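Local coordinates for uncharacterized protein (Cricetid herpesvirus 2, PDB 4ZKQ) that binds chemokines as a decoy receptor of a rodent gammaherpesvirus, and so probably keeps them from their host receptors, at residues T108-V122 against L135-V149. Sequence-based numbering, arbitrary orientation.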
ATOM      1  N   THR A 108     -14.255  17.803   0.789  1.00 18.65           N
ATOM      2  CA  THR A 108     -14.623  16.698  -0.080  1.00 21.89           C
ATOM      3  C   THR A 108     -13.434  15.767  -0.304  1.00 19.99           C
ATOM      4  O   THR A 108     -12.275  16.156  -0.146  1.00 18.02           O
ATOM      5  CB  THR A 108     -15.150  17.188  -1.436  1.00 22.66           C
ATOM      6  OG1 THR A 108     -14.119  17.911  -2.118  1.00 21.58           O
ATOM      7  CG2 THR A 108     -16.381  18.087  -1.243  1.00 23.41           C
ATOM      8  N   VAL A 109     -13.738  14.528  -0.667  1.00 19.59           N
ATOM      9  CA  VAL A 109     -12.710  13.559  -0.985  1.00 16.25           C
ATOM     10  C   VAL A 109     -13.169  12.717  -2.146  1.00 17.12           C
ATOM     11  O   VAL A 109     -14.368  12.577  -2.383  1.00 16.08           O
ATOM     12  CB  VAL A 109     -12.378  12.632   0.215  1.00 19.34           C
ATOM     13  CG1 VAL A 109     -12.061  13.438   1.449  1.00 18.47           C
ATOM     14  CG2 VAL A 109     -13.524  11.669   0.507  1.00 22.71           C
ATOM     15  N   PHE A 110     -12.216  12.165  -2.881  1.00 17.63           N
ATOM     16  CA  PHE A 110     -12.542  11.144  -3.854  1.00 20.37           C
ATOM     17  C   PHE A 110     -11.419  10.130  -3.949  1.00 17.25           C
ATOM     18  O   PHE A 110     -10.319  10.327  -3.433  1.00 16.51           O
ATOM     19  CB  PHE A 110     -12.848  11.753  -5.232  1.00 17.70           C
ATOM     20  CG  PHE A 110     -11.758  12.627  -5.794  1.00 14.74           C
ATOM     21  CD1 PHE A 110     -11.656  13.955  -5.421  1.00 19.54           C
ATOM     22  CD2 PHE A 110     -10.869  12.134  -6.731  1.00 14.70           C
ATOM     23  CE1 PHE A 110     -10.670  14.766  -5.951  1.00 21.06           C
ATOM     24  CE2 PHE A 110      -9.878  12.942  -7.266  1.00 18.37           C
ATOM     25  CZ  PHE A 110      -9.783  14.259  -6.878  1.00 18.25           C
ATOM     26  N   GLY A 111     -11.725   9.019  -4.593  1.00 14.37           N
ATOM     27  CA  GLY A 111     -10.766   7.952  -4.760  1.00 12.18           C
ATOM     28  C   GLY A 111     -11.315   6.981  -5.768  1.00 17.20           C
ATOM     29  O   GLY A 111     -12.339   7.255  -6.391  1.00 16.93           O
ATOM     30  N   PRO A 112     -10.646   5.839  -5.934  1.00 15.84           N
ATOM     31  CA  PRO A 112     -11.160   4.877  -6.904  1.00 15.27           C
ATOM     32  C   PRO A 112     -12.510   4.325  -6.458  1.00 16.08           C
ATOM     33  O   PRO A 112     -12.661   3.916  -5.307  1.00 15.23           O
ATOM     34  CB  PRO A 112     -10.091   3.795  -6.916  1.00 15.10           C
ATOM     35  CG  PRO A 112      -9.536   3.831  -5.507  1.00 14.67           C
ATOM     36  CD  PRO A 112      -9.531   5.287  -5.144  1.00 18.01           C
ATOM     37  N   ASN A 113     -13.467   4.339  -7.378  1.00 15.64           N
ATOM     38  CA  ASN A 113     -14.808   3.795  -7.178  1.00 20.28           C
ATOM     39  C   ASN A 113     -15.721   4.745  -6.409  1.00 20.43           C
ATOM     40  O   ASN A 113     -16.856   4.388  -6.105  1.00 22.74           O
ATOM     41  CB  ASN A 113     -14.760   2.443  -6.447  1.00 18.67           C
ATOM     42  CG  ASN A 113     -15.963   1.553  -6.768  1.00 22.80           C
ATOM     43  OD1 ASN A 113     -16.400   1.477  -7.912  1.00 21.77           O
ATOM     44  ND2 ASN A 113     -16.493   0.871  -5.756  1.00 21.42           N
ATOM     45  N   LYS A 114     -15.247   5.950  -6.098  1.00 17.76           N
ATOM     46  CA  LYS A 114     -16.051   6.870  -5.290  1.00 15.77           C
ATOM     47  C   LYS A 114     -15.851   8.321  -5.701  1.00 25.29           C
ATOM     48  O   LYS A 114     -14.793   8.902  -5.486  1.00 22.00           O
ATOM     49  CB  LYS A 114     -15.723   6.695  -3.807  1.00 19.56           C
ATOM     50  CG  LYS A 114     -16.575   7.530  -2.855  1.00 16.45           C
ATOM     51  CD  LYS A 114     -18.058   7.203  -2.943  1.00 20.55           C
ATOM     52  CE  LYS A 114     -18.846   7.953  -1.864  1.00 21.19           C
ATOM     53  NZ  LYS A 114     -20.296   8.121  -2.180  1.00 19.05           N
ATOM     54  N   GLU A 115     -16.906   8.897  -6.264  1.00 17.29           N
ATOM     55  CA  GLU A 115     -16.898  10.267  -6.764  1.00 25.32           C
ATOM     56  C   GLU A 115     -16.643  11.296  -5.670  1.00 17.52           C
ATOM     57  O   GLU A 115     -16.870  11.031  -4.490  1.00 16.30           O
ATOM     58  CB  GLU A 115     -18.240  10.580  -7.435  1.00 32.07           C
ATOM     59  CG  GLU A 115     -19.395  10.730  -6.434  1.00 33.74           C
ATOM     60  CD  GLU A 115     -20.760  10.781  -7.098  1.00 67.95           C
ATOM     61  OE1 GLU A 115     -20.821  10.965  -8.333  1.00 56.46           O
ATOM     62  OE2 GLU A 115     -21.772  10.635  -6.379  1.00 63.84           O
ATOM     63  N   GLU A 116     -16.192  12.483  -6.074  1.00 16.87           N
ATOM     64  CA  GLU A 116     -16.001  13.581  -5.135  1.00 16.96           C
ATOM     65  C   GLU A 116     -17.266  13.844  -4.343  1.00 19.27           C
ATOM     66  O   GLU A 116     -18.344  14.019  -4.903  1.00 21.46           O
ATOM     67  CB  GLU A 116     -15.566  14.861  -5.857  1.00 19.83           C
ATOM     68  CG  GLU A 116     -15.338  16.008  -4.884  1.00 21.91           C
ATOM     69  CD  GLU A 116     -14.986  17.315  -5.558  1.00 25.39           C
ATOM     70  OE1 GLU A 116     -15.041  17.394  -6.808  1.00 19.44           O
ATOM     71  OE2 GLU A 116     -14.659  18.263  -4.823  1.00 24.11           O
ATOM     72  N   HIS A 117     -17.120  13.874  -3.022  1.00 16.19           N
ATOM     73  CA  HIS A 117     -18.259  13.982  -2.125  1.00 15.28           C
ATOM     74  C   HIS A 117     -17.801  14.477  -0.767  1.00 18.19           C
ATOM     75  O   HIS A 117     -16.632  14.355  -0.424  1.00 18.49           O
ATOM     76  CB  HIS A 117     -18.939  12.622  -1.961  1.00 16.60           C
ATOM     77  CG  HIS A 117     -18.133  11.655  -1.152  1.00 13.66           C
ATOM     78  ND1 HIS A 117     -17.012  11.023  -1.643  1.00 16.36           N
ATOM     79  CD2 HIS A 117     -18.265  11.232   0.133  1.00 16.29           C
ATOM     80  CE1 HIS A 117     -16.497  10.244  -0.707  1.00 13.47           C
ATOM     81  NE2 HIS A 117     -17.243  10.353   0.376  1.00 15.71           N
ATOM     82  N   VAL A 118     -18.729  15.018   0.007  1.00 19.47           N
ATOM     83  CA  VAL A 118     -18.478  15.313   1.410  1.00 20.26           C
ATOM     84  C   VAL A 118     -18.471  13.995   2.184  1.00 18.45           C
ATOM     85  O   VAL A 118     -19.492  13.306   2.216  1.00 19.93           O
ATOM     86  CB  VAL A 118     -19.549  16.251   1.994  1.00 19.15           C
ATOM     87  CG1 VAL A 118     -19.325  16.483   3.478  1.00 20.44           C
ATOM     88  CG2 VAL A 118     -19.563  17.573   1.244  1.00 23.65           C
ATOM     89  N   PRO A 119     -17.333  13.641   2.818  1.00 15.75           N
ATOM     90  CA  PRO A 119     -17.262  12.337   3.488  1.00 14.42           C
ATOM     91  C   PRO A 119     -18.242  12.248   4.638  1.00 15.89           C
ATOM     92  O   PRO A 119     -18.735  13.271   5.115  1.00 17.77           O
ATOM     93  CB  PRO A 119     -15.815  12.267   3.994  1.00 16.05           C
ATOM     94  CG  PRO A 119     -15.387  13.685   4.130  1.00 18.14           C
ATOM     95  CD  PRO A 119     -16.109  14.436   3.039  1.00 18.42           C
ATOM     96  N   GLN A 120     -18.535  11.030   5.065  1.00 18.05           N
ATOM     97  CA  GLN A 120     -19.439  10.816   6.177  1.00 16.81           C
ATOM     98  C   GLN A 120     -18.724  11.159   7.479  1.00 22.57           C
ATOM     99  O   GLN A 120     -17.593  10.724   7.695  1.00 17.13           O
ATOM    100  CB  GLN A 120     -19.919   9.375   6.185  1.00 17.87           C
ATOM    101  CG  GLN A 120     -20.943   9.077   7.240  1.00 24.78           C
ATOM    102  CD  GLN A 120     -21.540   7.703   7.078  1.00 22.41           C
ATOM    103  OE1 GLN A 120     -21.414   7.075   6.023  1.00 18.35           O
ATOM    104  NE2 GLN A 120     -22.185   7.220   8.125  1.00 24.18           N
ATOM    105  N   PHE A 121     -19.372  11.958   8.324  1.00 20.45           N
ATOM    106  CA  PHE A 121     -18.792  12.358   9.607  1.00 18.45           C
ATOM    107  C   PHE A 121     -19.418  11.596  10.763  1.00 24.64           C
ATOM    108  O   PHE A 121     -20.603  11.267  10.736  1.00 26.46           O
ATOM    109  CB  PHE A 121     -18.968  13.860   9.844  1.00 28.08           C
ATOM    110  CG  PHE A 121     -17.944  14.710   9.149  1.00 25.88           C
ATOM    111  CD1 PHE A 121     -18.019  14.934   7.789  1.00 23.76           C
ATOM    112  CD2 PHE A 121     -16.908  15.292   9.861  1.00 24.45           C
ATOM    113  CE1 PHE A 121     -17.084  15.716   7.149  1.00 24.07           C
ATOM    114  CE2 PHE A 121     -15.969  16.074   9.227  1.00 23.56           C
ATOM    115  CZ  PHE A 121     -16.058  16.288   7.866  1.00 22.75           C
ATOM    116  N   VAL A 122     -18.602  11.315  11.775  1.00 24.11           N
ATOM    117  CA  VAL A 122     -19.063  10.686  13.002  1.00 21.87           C
ATOM    118  C   VAL A 122     -18.354  11.313  14.190  1.00 24.58           C
ATOM    119  O   VAL A 122     -17.313  11.952  14.036  1.00 18.98           O
ATOM    120  CB  VAL A 122     -18.807   9.166  13.024  1.00 23.18           C
ATOM    121  CG1 VAL A 122     -19.690   8.457  12.015  1.00 32.10           C
ATOM    122  CG2 VAL A 122     -17.330   8.861  12.764  1.00 24.71           C
ATOM    123  N   LEU A 135     -14.527  12.590  13.408  1.00 20.15           N
ATOM    124  CA  LEU A 135     -13.844  11.900  12.318  1.00 17.51           C
ATOM    125  C   LEU A 135     -14.659  11.935  11.034  1.00 21.71           C
ATOM    126  O   LEU A 135     -15.888  11.973  11.078  1.00 19.12           O
ATOM    127  CB  LEU A 135     -13.577  10.442  12.686  1.00 14.91           C
ATOM    128  CG  LEU A 135     -12.790  10.164  13.965  1.00 22.58           C
ATOM    129  CD1 LEU A 135     -12.700   8.670  14.205  1.00 24.01           C
ATOM    130  CD2 LEU A 135     -11.410  10.778  13.898  1.00 17.63           C
ATOM    131  N   PHE A 136     -13.971  11.902   9.894  1.00 17.04           N
ATOM    132  CA  PHE A 136     -14.640  11.691   8.615  1.00 13.97           C
ATOM    133  C   PHE A 136     -14.075  10.435   7.954  1.00 18.75           C
ATOM    134  O   PHE A 136     -12.929  10.063   8.201  1.00 14.69           O
ATOM    135  CB  PHE A 136     -14.493  12.911   7.694  1.00 15.52           C
ATOM    136  CG  PHE A 136     -13.068  13.251   7.319  1.00 17.82           C
ATOM    137  CD1 PHE A 136     -12.467  12.675   6.211  1.00 16.70           C
ATOM    138  CD2 PHE A 136     -12.353  14.188   8.049  1.00 16.50           C
ATOM    139  CE1 PHE A 136     -11.168  13.004   5.857  1.00 15.98           C
ATOM    140  CE2 PHE A 136     -11.052  14.516   7.709  1.00 15.67           C
ATOM    141  CZ  PHE A 136     -10.462  13.929   6.607  1.00 15.26           C
ATOM    142  N   PHE A 137     -14.881   9.767   7.138  1.00 19.18           N
ATOM    143  CA  PHE A 137     -14.392   8.580   6.444  1.00 11.98           C
ATOM    144  C   PHE A 137     -15.029   8.335   5.084  1.00 12.12           C
ATOM    145  O   PHE A 137     -16.088   8.881   4.758  1.00 15.50           O
ATOM    146  CB  PHE A 137     -14.581   7.339   7.331  1.00 14.79           C
ATOM    147  CG  PHE A 137     -16.021   6.951   7.545  1.00 14.48           C
ATOM    148  CD1 PHE A 137     -16.743   7.477   8.601  1.00 17.65           C
ATOM    149  CD2 PHE A 137     -16.643   6.038   6.703  1.00 17.91           C
ATOM    150  CE1 PHE A 137     -18.066   7.115   8.807  1.00 19.35           C
ATOM    151  CE2 PHE A 137     -17.972   5.672   6.906  1.00 19.69           C
ATOM    152  CZ  PHE A 137     -18.676   6.215   7.962  1.00 15.85           C
ATOM    153  N   ALA A 138     -14.344   7.524   4.283  1.00 12.66           N
ATOM    154  CA  ALA A 138     -14.834   7.117   2.971  1.00 13.28           C
ATOM    155  C   ALA A 138     -14.203   5.794   2.607  1.00 16.12           C
ATOM    156  O   ALA A 138     -13.059   5.525   2.971  1.00 14.77           O
ATOM    157  CB  ALA A 138     -14.519   8.157   1.919  1.00 12.87           C
ATOM    158  N   LYS A 139     -14.953   4.979   1.877  1.00 12.84           N
ATOM    159  CA  LYS A 139     -14.486   3.667   1.458  1.00 11.88           C
ATOM    160  C   LYS A 139     -14.241   3.646  -0.044  1.00 14.41           C
ATOM    161  O   LYS A 139     -15.037   4.182  -0.814  1.00 14.67           O
ATOM    162  CB  LYS A 139     -15.510   2.602   1.857  1.00 14.82           C
ATOM    163  CG  LYS A 139     -15.105   1.192   1.512  1.00 18.72           C
ATOM    164  CD  LYS A 139     -16.057   0.203   2.167  1.00 25.11           C
ATOM    165  CE  LYS A 139     -15.866  -1.199   1.628  1.00 39.97           C
ATOM    166  NZ  LYS A 139     -16.978  -2.090   2.042  1.00 57.52           N
ATOM    167  N   PHE A 140     -13.132   3.032  -0.448  1.00 13.03           N
ATOM    168  CA  PHE A 140     -12.734   2.980  -1.855  1.00 13.97           C
ATOM    169  C   PHE A 140     -12.447   1.550  -2.263  1.00 13.37           C
ATOM    170  O   PHE A 140     -12.152   0.704  -1.425  1.00 15.47           O
ATOM    171  CB  PHE A 140     -11.487   3.833  -2.117  1.00 11.74           C
ATOM    172  CG  PHE A 140     -11.606   5.244  -1.630  1.00 15.36           C
ATOM    173  CD1 PHE A 140     -12.552   6.093  -2.174  1.00 17.00           C
ATOM    174  CD2 PHE A 140     -10.764   5.730  -0.639  1.00 16.89           C
ATOM    175  CE1 PHE A 140     -12.675   7.394  -1.734  1.00 19.63           C
ATOM    176  CE2 PHE A 140     -10.881   7.039  -0.195  1.00 16.73           C
ATOM    177  CZ  PHE A 140     -11.836   7.872  -0.748  1.00 16.36           C
ATOM    178  N   LEU A 141     -12.506   1.300  -3.564  1.00 13.79           N
ATOM    179  CA  LEU A 141     -12.145   0.011  -4.126  1.00 15.47           C
ATOM    180  C   LEU A 141     -11.239   0.271  -5.309  1.00 16.02           C
ATOM    181  O   LEU A 141     -11.626   0.958  -6.243  1.00 14.69           O
ATOM    182  CB  LEU A 141     -13.386  -0.762  -4.555  1.00 19.11           C
ATOM    183  CG  LEU A 141     -13.182  -2.028  -5.386  1.00 20.05           C
ATOM    184  CD1 LEU A 141     -12.474  -3.101  -4.594  1.00 21.80           C
ATOM    185  CD2 LEU A 141     -14.536  -2.526  -5.861  1.00 35.21           C
ATOM    186  N   GLY A 142     -10.031  -0.267  -5.271  1.00 13.87           N
ATOM    187  CA  GLY A 142      -9.090  -0.015  -6.343  1.00 21.99           C
ATOM    188  C   GLY A 142      -7.836  -0.832  -6.183  1.00 22.16           C
ATOM    189  O   GLY A 142      -7.728  -1.645  -5.266  1.00 22.56           O
ATOM    190  N   THR A 143      -6.880  -0.614  -7.075  1.00 31.16           N
ATOM    191  CA  THR A 143      -5.617  -1.326  -7.006  1.00 31.62           C
ATOM    192  C   THR A 143      -4.700  -0.631  -6.026  1.00 25.58           C
ATOM    193  O   THR A 143      -5.019   0.451  -5.530  1.00 27.77           O
ATOM    194  CB  THR A 143      -4.920  -1.398  -8.371  1.00 22.96           C
ATOM    195  OG1 THR A 143      -4.458  -0.089  -8.734  1.00 27.66           O
ATOM    196  CG2 THR A 143      -5.860  -1.928  -9.428  1.00 30.02           C
ATOM    197  N   GLU A 144      -3.553  -1.253  -5.758  1.00 32.65           N
ATOM    198  CA  GLU A 144      -2.531  -0.676  -4.885  1.00 26.03           C
ATOM    199  C   GLU A 144      -2.070   0.711  -5.271  1.00 24.08           C
ATOM    200  O   GLU A 144      -1.655   1.490  -4.411  1.00 20.63           O
ATOM    201  CB  GLU A 144      -1.286  -1.551  -4.864  1.00 39.49           C
ATOM    202  CG  GLU A 144      -1.380  -2.793  -4.035  1.00 68.79           C
ATOM    203  CD  GLU A 144      -0.023  -3.425  -3.853  1.00 61.30           C
ATOM    204  OE1 GLU A 144       0.967  -2.914  -4.431  1.00 43.66           O
ATOM    205  OE2 GLU A 144       0.054  -4.438  -3.137  1.00 47.04           O
ATOM    206  N   GLU A 145      -2.094   0.994  -6.569  1.00 22.39           N
ATOM    207  CA  GLU A 145      -1.558   2.240  -7.103  1.00 31.54           C
ATOM    208  C   GLU A 145      -2.550   3.397  -7.012  1.00 23.44           C
ATOM    209  O   GLU A 145      -2.223   4.535  -7.353  1.00 21.23           O
ATOM    210  CB  GLU A 145      -1.140   2.030  -8.561  1.00 35.88           C
ATOM    211  CG  GLU A 145      -0.425   0.707  -8.800  1.00 33.73           C
ATOM    212  CD  GLU A 145       0.353   0.692 -10.098  1.00 36.32           C
ATOM    213  OE1 GLU A 145      -0.150   0.117 -11.086  1.00 42.08           O
ATOM    214  OE2 GLU A 145       1.465   1.257 -10.126  1.00 39.12           O
ATOM    215  N   SER A 146      -3.758   3.112  -6.543  1.00 18.33           N
ATOM    216  CA  SER A 146      -4.803   4.127  -6.507  1.00 18.22           C
ATOM    217  C   SER A 146      -4.525   5.191  -5.470  1.00 17.22           C
ATOM    218  O   SER A 146      -3.635   5.046  -4.632  1.00 16.04           O
ATOM    219  CB  SER A 146      -6.163   3.482  -6.235  1.00 16.69           C
ATOM    220  OG  SER A 146      -6.439   2.498  -7.207  1.00 24.78           O
ATOM    221  N   LEU A 147      -5.305   6.266  -5.539  1.00 15.30           N
ATOM    222  CA  LEU A 147      -5.084   7.442  -4.720  1.00 16.31           C
ATOM    223  C   LEU A 147      -6.352   7.887  -4.023  1.00 15.84           C
ATOM    224  O   LEU A 147      -7.459   7.642  -4.499  1.00 16.40           O
ATOM    225  CB  LEU A 147      -4.557   8.587  -5.581  1.00 18.18           C
ATOM    226  CG  LEU A 147      -3.400   8.256  -6.516  1.00 20.59           C
ATOM    227  CD1 LEU A 147      -3.154   9.440  -7.426  1.00 22.17           C
ATOM    228  CD2 LEU A 147      -2.152   7.899  -5.723  1.00 18.95           C
ATOM    229  N   ALA A 148      -6.168   8.537  -2.883  1.00 12.72           N
ATOM    230  CA  ALA A 148      -7.232   9.256  -2.216  1.00 14.95           C
ATOM    231  C   ALA A 148      -6.857  10.719  -2.286  1.00 18.42           C
ATOM    232  O   ALA A 148      -5.701  11.073  -2.057  1.00 17.69           O
ATOM    233  CB  ALA A 148      -7.395   8.808  -0.790  1.00 15.50           C
ATOM    234  N   VAL A 149      -7.829  11.557  -2.620  1.00 16.39           N
ATOM    235  CA  VAL A 149      -7.592  12.982  -2.768  1.00 16.59           C
ATOM    236  C   VAL A 149      -8.520  13.712  -1.824  1.00 18.13           C
ATOM    237  O   VAL A 149      -9.716  13.440  -1.787  1.00 16.74           O
ATOM    238  CB  VAL A 149      -7.813  13.449  -4.220  1.00 18.81           C
ATOM    239  CG1 VAL A 149      -7.476  14.925  -4.366  1.00 19.80           C
ATOM    240  CG2 VAL A 149      -6.963  12.631  -5.164  1.00 16.05           C
TER
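Phe136 CB sits over the centre of one face of the Phe121 ring, 3.7 Å from its CZ, while the two rings meet obliquely with planes 46° apart; Trp94 adds an edge-to-face contact to Phe121. On the neighbouring pair, Gln120 runs extended alongside Phe137: its CB lies over one ring face, its CD comes 3.3 Å from Phe137 CZ, and Val122 CG1 touches the ring edge. With CG between backbone N and carbonyl carbon (chi1 68°), the Phe137 ring is brought against Gln120. Phe110, turned likewise (chi1 56°), lays one face on Val149, whose CB is 3.4 Å from Phe110 CZ. Gly111 CA covers one face of Phe140, near the rim, with Lys114 CB and Val109 CG2 at the edge. His117 carries Lys114 CE over its face and Ala138 CB at its edge.

Two antiparallel pairings carry most of these contacts. Strand 108-111 borders strand 147-149 through reciprocal bonds between Phe110 and Val149, Val149 N to Phe110 O measuring 2.9 Å; strand 120-122 completes a hairpin with strand 135-143, Gln120 bonding Phe137 and Val122 bonding Leu135. At the turn 111-114, Leu141 N reaches Pro112 O at 3.1 Å from above the carbonyl plane, and Pro112 CG presses on Ser146 CB at 3.5 Å.

Thus 108-122 passes from one sheet to the other, turning at Glu116. Backbone bonds set each pairing; Gly111 on Phe140 and Val109 CG2 against Ala138 join the sheets, and Leu141-Pro112 ties the turn to the second. Leu147 O, buried beside Pro112 CD, lacks a hydrogen-bond partner but receives a C-H contact from Gly111 CA.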